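Local coordinates for protein beta-galactosidase (PDB 3OG2) that probably hydrolyses terminal non-reducing beta-D-galactose residues in beta-D-galactosides, as a secreted fungal glycoprotein of glycoside hydrolase family 35 with a TIM-barrel domain, at residues D245-S250 with G288-E293; P49-V54 with T340-G345; V306-N311 with F319-T324. All coordinates share one frame; numbering follows the deposited sequence.

Contact 1. Residues D245-S250 with G288-E293; sequences DCAHPS and GGWGFE. With MAN (alpha-D-mannopyranose), chain C.
Ala247 lies against one face of the Trp290 indole, its CB 3.4 Å from Trp290 CE2 and its backbone N 3.4 Å from Trp290 CD1, so that backbone and methyl together lie over the pyrrole side of the indole, from CD1 to CE2. Beside this close-packed face, Cys246 CB approaches Trp290 CB at 4.1 Å, while the Cys246 sulfur is tied by a disulfide to Cys295 in helix 292-298. The indole owes its position to CG standing anti to the carbonyl carbon (chi1 -64°) and to a ring plane turned steeply across the side-chain stem (chi2 102°). Trp290 N and Gly291 N both bond to the carboxylate of Asp285, which holds the turn leading into helix 292-298.

The other side of the contact is looser and polar. At the indole edge, in the ring plane, Trp290 NE1 donates a hydrogen bond of 3.0 Å to O4 of a mannose of a glycan attached to the protein, with an angle of 154° at the hydrogen. The chemistry is thus divided by ring geometry: one apolar face of the indole is packed against Ala247 and Cys246, whereas the N-H at its rim serves the sugar, consistent with a tryptophan that joins a loop of the TIM-barrel domain to its own glycan coat.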
loop_
_atom_site.group_PDB
_atom_site.type_symbol
_atom_site.label_atom_id
_atom_site.label_comp_id
_atom_site.label_asym_id
_atom_site.label_seq_id
_atom_site.Cartn_x
_atom_site.Cartn_y
_atom_site.Cartn_z
ATOM N N ASP A 245 8.108 0.000 -15.280
ATOM C CA ASP A 245 9.195 0.829 -15.784
ATOM C C ASP A 245 8.963 2.316 -15.537
ATOM O O ASP A 245 8.760 3.097 -16.491
ATOM C CB ASP A 245 9.374 0.561 -17.281
ATOM C CG ASP A 245 10.672 1.133 -17.827
ATOM O OD1 ASP A 245 11.604 1.300 -16.991
ATOM O OD2 ASP A 245 10.694 1.379 -19.042
ATOM N N CYS A 246 9.084 2.703 -14.260
ATOM C CA CYS A 246 8.994 4.045 -13.711
ATOM C C CYS A 246 10.127 4.859 -14.347
ATOM O O CYS A 246 10.095 6.084 -14.249
ATOM C CB CYS A 246 9.038 4.194 -12.158
ATOM S SG CYS A 246 7.892 3.161 -11.219
ATOM N N ALA A 247 11.133 4.225 -14.986
ATOM C CA ALA A 247 12.075 4.999 -15.758
ATOM C C ALA A 247 11.408 5.824 -16.858
ATOM O O ALA A 247 11.919 6.886 -17.205
ATOM C CB ALA A 247 13.086 4.134 -16.511
ATOM N N HIS A 248 10.308 5.381 -17.428
ATOM C CA HIS A 248 9.660 6.066 -18.548
ATOM C C HIS A 248 8.175 6.188 -18.310
ATOM O O HIS A 248 7.313 5.461 -18.817
ATOM C CB HIS A 248 9.862 5.210 -19.810
ATOM C CG HIS A 248 11.318 5.007 -20.109
ATOM N ND1 HIS A 248 11.920 3.762 -20.026
ATOM C CD2 HIS A 248 12.296 5.879 -20.479
ATOM C CE1 HIS A 248 13.219 3.879 -20.344
ATOM N NE2 HIS A 248 13.476 5.164 -20.623
ATOM N N PRO A 249 7.811 7.114 -17.448
ATOM C CA PRO A 249 6.432 7.205 -16.940
ATOM C C PRO A 249 5.393 7.568 -17.972
ATOM O O PRO A 249 4.181 7.373 -17.726
ATOM C CB PRO A 249 6.513 8.312 -15.867
ATOM C CG PRO A 249 7.804 8.987 -16.094
ATOM C CD PRO A 249 8.737 8.107 -16.854
ATOM N N SER A 250 5.767 8.069 -19.136
ATOM C CA SER A 250 4.762 8.344 -20.151
ATOM C C SER A 250 4.670 7.194 -21.156
ATOM O O SER A 250 3.792 7.292 -22.016
ATOM C CB SER A 250 5.040 9.655 -20.889
ATOM O OG SER A 250 6.234 9.549 -21.634
ATOM N N GLY A 288 18.297 2.083 -5.789
ATOM C CA GLY A 288 18.823 2.645 -7.046
ATOM C C GLY A 288 17.696 2.921 -8.049
ATOM O O GLY A 288 17.974 3.133 -9.238
ATOM N N GLY A 289 16.448 2.972 -7.612
ATOM C CA GLY A 289 15.294 3.177 -8.468
ATOM C C GLY A 289 15.041 4.624 -8.761
ATOM O O GLY A 289 15.885 5.516 -8.625
ATOM N N TRP A 290 13.805 4.856 -9.193
ATOM C CA TRP A 290 13.437 6.131 -9.787
ATOM C C TRP A 290 12.694 7.034 -8.813
ATOM O O TRP A 290 12.443 8.215 -9.120
ATOM C CB TRP A 290 12.553 5.959 -11.056
ATOM C CG TRP A 290 13.397 5.238 -12.071
ATOM C CD1 TRP A 290 13.271 3.898 -12.343
ATOM C CD2 TRP A 290 14.443 5.740 -12.875
ATOM N NE1 TRP A 290 14.205 3.575 -13.305
ATOM C CE2 TRP A 290 14.925 4.678 -13.645
ATOM C CE3 TRP A 290 15.016 7.011 -13.041
ATOM C CZ2 TRP A 290 15.965 4.805 -14.571
ATOM C CZ3 TRP A 290 16.061 7.146 -13.966
ATOM C CH2 TRP A 290 16.504 6.055 -14.702
ATOM N N GLY A 291 12.318 6.517 -7.677
ATOM C CA GLY A 291 11.534 7.237 -6.678
ATOM C C GLY A 291 10.045 7.069 -6.932
ATOM O O GLY A 291 9.596 6.945 -8.075
ATOM N N PHE A 292 9.254 7.127 -5.882
ATOM C CA PHE A 292 7.824 6.867 -5.992
ATOM C C PHE A 292 7.083 8.043 -6.634
ATOM O O PHE A 292 5.955 7.841 -7.096
ATOM C CB PHE A 292 7.226 6.529 -4.599
ATOM C CG PHE A 292 7.572 5.096 -4.247
ATOM C CD1 PHE A 292 7.170 4.033 -5.053
ATOM C CD2 PHE A 292 8.316 4.812 -3.082
ATOM C CE1 PHE A 292 7.504 2.719 -4.701
ATOM C CE2 PHE A 292 8.600 3.503 -2.748
ATOM C CZ PHE A 292 8.193 2.428 -3.519
ATOM N N GLU A 293 7.673 9.256 -6.683
ATOM C CA GLU A 293 6.995 10.295 -7.439
ATOM C C GLU A 293 6.936 9.906 -8.914
ATOM O O GLU A 293 5.870 10.093 -9.541
ATOM C CB GLU A 293 7.726 11.636 -7.322
ATOM C CG GLU A 293 7.389 12.396 -6.061
ATOM C CD GLU A 293 5.872 12.618 -5.948
ATOM O OE1 GLU A 293 5.223 13.306 -6.780
ATOM O OE2 GLU A 293 5.294 12.034 -5.012
HETATM C C1 MAN C . 18.725 -1.266 -13.901
HETATM C C2 MAN C . 17.592 -1.921 -14.697
HETATM C C3 MAN C . 16.682 -0.810 -15.251
HETATM C C4 MAN C . 16.171 0.087 -14.112
HETATM C C5 MAN C . 17.371 0.669 -13.363
HETATM C C6 MAN C . 16.910 1.470 -12.138
HETATM O O2 MAN C . 16.868 -2.723 -13.782
HETATM O O3 MAN C . 15.588 -1.368 -15.963
HETATM O O4 MAN C . 15.426 1.158 -14.686
HETATM O O5 MAN C . 18.201 -0.424 -12.901
HETATM O O6 MAN C . 16.163 0.651 -11.252
#

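Contact 2. Residues P49-V54 with T340-G345; sequences PFRLPV and TSYDYG
Arg51 lays its guanidinium flat over one face of the Tyr342 ring, the two planes only 7° from parallel. The stack is a true cation-pi pair, with Arg51 CZ 3.5 Å from the centroid of the Tyr342 ring and 19° off its normal. The overlap is spread along the group: Arg51 NE lies 3.4 Å from Tyr342 CD2, Arg51 NH1 is 3.3 Å from Tyr342 CE2, and NH2 sits over the middle of the ring. A chain extended out to NE (chi3 155°) carries the charged end from the 3-10 turn 49-51 across to the tyrosine.

Hydrogen bonds around the rim fix the guanidinium's rotation. NH1 bonds to His48 ND1 and Ala121 O, and NH2 to Asn329 OD1, leaving the flat face for the ring. The opposite face of Tyr342 is met by Tyr344 CD1, 3.6 Å above the plane, so the phenol is held between an arginine and a second aromatic ring. Its OH reaches Glu122 OE1 and Tyr322 OH. Two side-chain-to-backbone bonds shape the same loop: Ser341 OG accepts from Asp343 N at 3.1 Å in an ST turn, and Asp343 OD2 accepts from Gly345 N at 2.8 Å in an Asx turn.

Glu122 and Ala121 line the galactose site known in this enzyme, so Tyr342 and Arg51, bonded to them, lie in its second shell, consistent with a role in positioning Glu122. The two loops follow strands 38-47 and 318-321, and loops of this kind form the substrate-binding, C-terminal end of a TIM barrel.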
loop_
_atom_site.group_PDB
_atom_site.type_symbol
_atom_site.label_atom_id
_atom_site.label_comp_id
_atom_site.label_asym_id
_atom_site.label_seq_id
_atom_site.Cartn_x
_atom_site.Cartn_y
_atom_site.Cartn_z
ATOM N N PRO A 49 -1.790 -3.647 7.427
ATOM C CA PRO A 49 -1.785 -3.074 8.789
ATOM C C PRO A 49 -0.383 -2.991 9.354
ATOM O O PRO A 49 -0.075 -2.050 10.097
ATOM C CB PRO A 49 -2.685 -4.009 9.595
ATOM C CG PRO A 49 -2.919 -5.207 8.763
ATOM C CD PRO A 49 -2.716 -4.797 7.309
ATOM N N PHE A 50 0.476 -3.962 9.029
ATOM C CA PHE A 50 1.812 -3.931 9.614
ATOM C C PHE A 50 2.712 -2.857 9.042
ATOM O O PHE A 50 3.796 -2.646 9.607
ATOM C CB PHE A 50 2.449 -5.337 9.447
ATOM C CG PHE A 50 2.467 -5.818 8.011
ATOM C CD1 PHE A 50 3.503 -5.443 7.159
ATOM C CD2 PHE A 50 1.432 -6.652 7.547
ATOM C CE1 PHE A 50 3.538 -5.846 5.822
ATOM C CE2 PHE A 50 1.472 -7.022 6.205
ATOM C CZ PHE A 50 2.484 -6.627 5.344
ATOM N N ARG A 51 2.294 -2.189 7.972
ATOM C CA ARG A 51 3.083 -1.080 7.399
ATOM C C ARG A 51 2.668 0.290 7.959
ATOM O O ARG A 51 3.232 1.307 7.563
ATOM C CB ARG A 51 2.949 -1.091 5.889
ATOM C CG ARG A 51 3.939 -2.153 5.313
ATOM C CD ARG A 51 3.709 -2.405 3.837
ATOM N NE ARG A 51 4.926 -2.905 3.172
ATOM C CZ ARG A 51 4.965 -3.874 2.276
ATOM N NH1 ARG A 51 3.915 -4.616 1.928
ATOM N NH2 ARG A 51 6.164 -4.096 1.746
ATOM N N LEU A 52 1.773 0.301 8.958
ATOM C CA LEU A 52 1.335 1.526 9.633
ATOM C C LEU A 52 1.120 1.164 11.099
ATOM O O LEU A 52 -0.015 0.811 11.479
ATOM C CB LEU A 52 0.055 2.099 8.984
ATOM C CG LEU A 52 -0.445 3.393 9.648
ATOM C CD1 LEU A 52 0.587 4.482 9.652
ATOM C CD2 LEU A 52 -1.707 3.863 8.923
ATOM N N PRO A 53 2.178 1.177 11.902
ATOM C CA PRO A 53 2.086 0.693 13.297
ATOM C C PRO A 53 1.550 1.766 14.219
ATOM O O PRO A 53 2.109 2.019 15.307
ATOM C CB PRO A 53 3.543 0.330 13.598
ATOM C CG PRO A 53 4.338 1.374 12.824
ATOM C CD PRO A 53 3.545 1.545 11.523
ATOM N N VAL A 54 0.441 2.365 13.807
ATOM C CA VAL A 54 -0.225 3.419 14.621
ATOM C C VAL A 54 -1.699 3.079 14.596
ATOM O O VAL A 54 -2.421 3.444 13.637
ATOM C CB VAL A 54 -0.015 4.805 14.047
ATOM C CG1 VAL A 54 -0.725 5.877 14.908
ATOM C CG2 VAL A 54 1.480 5.152 13.953
ATOM N N THR A 340 13.114 1.685 2.161
ATOM C CA THR A 340 12.223 1.896 3.315
ATOM C C THR A 340 10.828 2.277 2.888
ATOM O O THR A 340 9.834 1.766 3.413
ATOM C CB THR A 340 12.767 3.007 4.235
ATOM O OG1 THR A 340 14.115 2.705 4.545
ATOM C CG2 THR A 340 11.950 2.980 5.522
ATOM N N SER A 341 10.681 3.205 1.953
ATOM C CA SER A 341 9.347 3.618 1.593
ATOM C C SER A 341 8.566 2.509 0.897
ATOM O O SER A 341 9.082 1.801 0.035
ATOM C CB SER A 341 9.493 4.835 0.630
ATOM O OG SER A 341 8.173 5.280 0.218
ATOM N N TYR A 342 7.258 2.421 1.183
ATOM C CA TYR A 342 6.352 1.612 0.345
ATOM C C TYR A 342 5.218 2.537 -0.133
ATOM O O TYR A 342 4.068 2.148 -0.264
ATOM C CB TYR A 342 5.761 0.435 1.078
ATOM C CG TYR A 342 5.320 -0.733 0.193
ATOM C CD1 TYR A 342 6.158 -1.328 -0.765
ATOM C CD2 TYR A 342 4.027 -1.224 0.322
ATOM C CE1 TYR A 342 5.718 -2.398 -1.560
ATOM C CE2 TYR A 342 3.572 -2.325 -0.459
ATOM C CZ TYR A 342 4.448 -2.866 -1.391
ATOM O OH TYR A 342 3.963 -3.939 -2.095
ATOM N N ASP A 343 5.570 3.799 -0.480
ATOM C CA ASP A 343 4.538 4.701 -0.980
ATOM C C ASP A 343 3.826 4.106 -2.206
ATOM O O ASP A 343 2.615 4.286 -2.347
ATOM C CB ASP A 343 5.167 6.035 -1.365
ATOM C CG ASP A 343 4.199 7.001 -2.017
ATOM O OD1 ASP A 343 3.572 7.807 -1.264
ATOM O OD2 ASP A 343 4.041 6.935 -3.258
ATOM N N TYR A 344 4.598 3.418 -3.035
ATOM C CA TYR A 344 4.010 2.622 -4.159
ATOM C C TYR A 344 3.516 3.530 -5.261
ATOM O O TYR A 344 2.964 3.005 -6.242
ATOM C CB TYR A 344 2.925 1.640 -3.677
ATOM C CG TYR A 344 2.847 0.355 -4.470
ATOM C CD1 TYR A 344 3.761 -0.694 -4.251
ATOM C CD2 TYR A 344 1.839 0.192 -5.435
ATOM C CE1 TYR A 344 3.672 -1.876 -4.990
ATOM C CE2 TYR A 344 1.748 -0.985 -6.178
ATOM C CZ TYR A 344 2.662 -1.988 -5.937
ATOM O OH TYR A 344 2.559 -3.148 -6.701
ATOM N N GLY A 345 3.643 4.857 -5.156
ATOM C CA GLY A 345 2.946 5.717 -6.115
ATOM C C GLY A 345 1.416 5.603 -5.977
ATOM O O GLY A 345 0.726 5.976 -6.931
#

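Contact 3. Residues V306-N311 with F319-T324; sequences VFYKNN and FNIYMT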
loop_
_atom_site.group_PDB
_atom_site.type_symbol
_atom_site.label_atom_id
_atom_site.label_comp_id
_atom_site.label_asym_id
_atom_site.label_seq_id
_atom_site.Cartn_x
_atom_site.Cartn_y
_atom_site.Cartn_z
ATOM N N VAL A 306 -8.149 4.819 -18.161
ATOM C CA VAL A 306 -8.128 3.857 -19.289
ATOM C C VAL A 306 -8.129 2.425 -18.802
ATOM O O VAL A 306 -8.932 1.585 -19.254
ATOM C CB VAL A 306 -6.904 4.110 -20.198
ATOM C CG1 VAL A 306 -6.842 3.071 -21.323
ATOM C CG2 VAL A 306 -6.904 5.526 -20.787
ATOM N N PHE A 307 -7.194 2.086 -17.880
ATOM C CA PHE A 307 -7.097 0.675 -17.514
ATOM C C PHE A 307 -8.210 0.193 -16.585
ATOM O O PHE A 307 -8.636 -0.967 -16.680
ATOM C CB PHE A 307 -5.745 0.390 -16.821
ATOM C CG PHE A 307 -4.579 0.302 -17.792
ATOM C CD1 PHE A 307 -3.980 1.437 -18.294
ATOM C CD2 PHE A 307 -4.106 -0.998 -18.136
ATOM C CE1 PHE A 307 -2.895 1.337 -19.127
ATOM C CE2 PHE A 307 -3.015 -1.089 -19.017
ATOM C CZ PHE A 307 -2.420 0.061 -19.495
ATOM N N TYR A 308 -8.693 1.026 -15.670
ATOM C CA TYR A 308 -9.735 0.533 -14.744
ATOM C C TYR A 308 -11.053 0.406 -15.479
ATOM O O TYR A 308 -11.798 -0.562 -15.290
ATOM C CB TYR A 308 -9.881 1.376 -13.498
ATOM C CG TYR A 308 -8.648 1.383 -12.586
ATOM C CD1 TYR A 308 -7.489 0.687 -12.892
ATOM C CD2 TYR A 308 -8.699 2.108 -11.402
ATOM C CE1 TYR A 308 -6.399 0.713 -12.037
ATOM C CE2 TYR A 308 -7.604 2.148 -10.546
ATOM C CZ TYR A 308 -6.468 1.444 -10.873
ATOM O OH TYR A 308 -5.389 1.489 -10.021
ATOM N N LYS A 309 -11.378 1.363 -16.362
ATOM C CA LYS A 309 -12.614 1.195 -17.158
ATOM C C LYS A 309 -12.465 0.028 -18.126
ATOM O O LYS A 309 -13.484 -0.582 -18.462
ATOM C CB LYS A 309 -12.927 2.502 -17.897
ATOM C CG LYS A 309 -13.326 3.614 -16.903
ATOM C CD LYS A 309 -13.562 4.952 -17.590
ATOM C CE LYS A 309 -13.729 6.051 -16.516
ATOM N NZ LYS A 309 -14.097 7.351 -17.078
ATOM N N ASN A 310 -11.229 -0.321 -18.548
ATOM C CA ASN A 310 -11.087 -1.525 -19.363
ATOM C C ASN A 310 -11.425 -2.782 -18.583
ATOM O O ASN A 310 -11.817 -3.801 -19.185
ATOM C CB ASN A 310 -9.640 -1.579 -19.863
ATOM C CG ASN A 310 -9.407 -2.719 -20.808
ATOM O OD1 ASN A 310 -10.043 -2.757 -21.892
ATOM N ND2 ASN A 310 -8.519 -3.638 -20.425
ATOM N N ASN A 311 -11.281 -2.800 -17.258
ATOM C CA ASN A 311 -11.697 -3.930 -16.461
ATOM C C ASN A 311 -13.224 -3.928 -16.288
ATOM O O ASN A 311 -13.831 -5.002 -16.246
ATOM C CB ASN A 311 -11.007 -3.889 -15.073
ATOM C CG ASN A 311 -9.508 -4.108 -15.229
ATOM O OD1 ASN A 311 -9.043 -4.760 -16.165
ATOM N ND2 ASN A 311 -8.729 -3.539 -14.294
ATOM N N PHE A 319 -12.998 -6.219 -7.374
ATOM C CA PHE A 319 -11.900 -5.456 -7.992
ATOM C C PHE A 319 -11.108 -4.813 -6.888
ATOM O O PHE A 319 -11.635 -3.907 -6.208
ATOM C CB PHE A 319 -12.564 -4.422 -8.921
ATOM C CG PHE A 319 -11.612 -3.596 -9.789
ATOM C CD1 PHE A 319 -10.330 -3.990 -10.148
ATOM C CD2 PHE A 319 -12.118 -2.399 -10.268
ATOM C CE1 PHE A 319 -9.547 -3.208 -11.005
ATOM C CE2 PHE A 319 -11.323 -1.606 -11.104
ATOM C CZ PHE A 319 -10.074 -2.005 -11.471
ATOM N N ASN A 320 -9.847 -5.219 -6.677
ATOM C CA ASN A 320 -9.032 -4.692 -5.593
ATOM C C ASN A 320 -7.783 -4.032 -6.157
ATOM O O ASN A 320 -7.106 -4.609 -7.007
ATOM C CB ASN A 320 -8.642 -5.817 -4.644
ATOM C CG ASN A 320 -7.708 -5.345 -3.531
ATOM O OD1 ASN A 320 -8.053 -4.438 -2.754
ATOM N ND2 ASN A 320 -6.524 -5.913 -3.429
ATOM N N ILE A 321 -7.533 -2.823 -5.674
ATOM C CA ILE A 321 -6.421 -2.005 -6.155
ATOM C C ILE A 321 -5.220 -2.122 -5.242
ATOM O O ILE A 321 -5.256 -1.752 -4.067
ATOM C CB ILE A 321 -6.860 -0.516 -6.239
ATOM C CG1 ILE A 321 -8.116 -0.323 -7.131
ATOM C CG2 ILE A 321 -5.694 0.382 -6.700
ATOM C CD1 ILE A 321 -7.980 -1.003 -8.504
ATOM N N TYR A 322 -4.121 -2.729 -5.787
ATOM C CA TYR A 322 -2.897 -3.010 -5.019
ATOM C C TYR A 322 -1.880 -1.977 -5.484
ATOM O O TYR A 322 -1.479 -2.098 -6.667
ATOM C CB TYR A 322 -2.447 -4.460 -5.312
ATOM C CG TYR A 322 -1.271 -4.844 -4.434
ATOM C CD1 TYR A 322 0.016 -4.338 -4.612
ATOM C CD2 TYR A 322 -1.428 -5.739 -3.362
ATOM C CE1 TYR A 322 1.066 -4.681 -3.822
ATOM C CE2 TYR A 322 -0.381 -6.112 -2.527
ATOM C CZ TYR A 322 0.861 -5.574 -2.762
ATOM O OH TYR A 322 1.906 -5.888 -1.926
ATOM N N MET A 323 -1.301 -1.112 -4.673
ATOM C CA MET A 323 -1.750 -0.721 -3.331
ATOM C C MET A 323 -2.729 0.462 -3.450
ATOM O O MET A 323 -2.666 1.227 -4.427
ATOM C CB MET A 323 -0.565 -0.212 -2.513
ATOM C CG MET A 323 0.510 -1.282 -2.218
ATOM S SD MET A 323 -0.129 -2.706 -1.319
ATOM C CE MET A 323 -0.457 -1.988 0.293
ATOM N N THR A 324 -3.556 0.643 -2.433
ATOM C CA THR A 324 -4.309 1.893 -2.291
ATOM C C THR A 324 -3.642 2.798 -1.268
ATOM O O THR A 324 -3.523 3.989 -1.523
ATOM C CB THR A 324 -5.771 1.574 -1.975
ATOM O OG1 THR A 324 -6.325 0.886 -3.137
ATOM C CG2 THR A 324 -6.604 2.821 -1.777
#
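Phe319 drives the edge of its ring toward the face of Tyr308, a T-shaped pair with centroids 5.5 Å apart and planes at 82°. The leading atom is Phe319 CZ, which comes within 3.8 Å of Tyr308 CG, close to the root of the tyrosine. Two different first torsions bring the rings together: Tyr308 on the helix keeps CG anti to its carbonyl carbon, whereas Phe319 on the strand extends CG opposite its own N (chi1 -174°).

Ile321, two residues along the strand, covers the outer part of the same tyrosine ring. Its CD1 lies 4.0 Å from the Tyr308 centroid in a CH-pi contact, and the other branch, CG2, meets Tyr308 OH at 3.5 Å. With CG1 beside the backbone N and CG2 beside the carbonyl carbon, the isoleucine presents both branches to the tyrosine. Asn311, one helical turn after Tyr308, brings ND2 to 3.4 Å from Phe319 CE1, its amide plane nearly perpendicular to the ring.

The helix and strand segments run nearly antiparallel, at 160° with axes 11.2 Å apart, as in an alpha-beta connection of a barrel, and strand 319-321 pairs with strands 38-47 and 275-280. The phenol hydroxyl is satisfied elsewhere, by Gln280 O. The contact therefore joins helix to barrel strand by dispersion and aromatic quadrupole forces, with the buried hydroxyl adding a polar tie to the end of a neighbouring strand.

Overall arrangement
All three contacts belong to the TIM-barrel domain and lie about 19 to 20 Å apart between centres. Along the chain, contact 2 closes a loop of 285 intervening residues, and contacts 1 and 3 are nested within it, one after the other. Phe292 of contact 1 packs on the 340-345 loop, with its CE2 3.3 Å from Ser341 O. Contact 2 meets contact 3 where Tyr344 packs on the chain at Met323, Tyr344 CE2 lying 3.4 Å from Met323 N. Contacts 1 and 3 do not touch, although helices 292-298 and 301-313 are consecutive. The 340-345 loop thus links the glycan-contacting surface, the galactose site and the helix-packed strand 318-321.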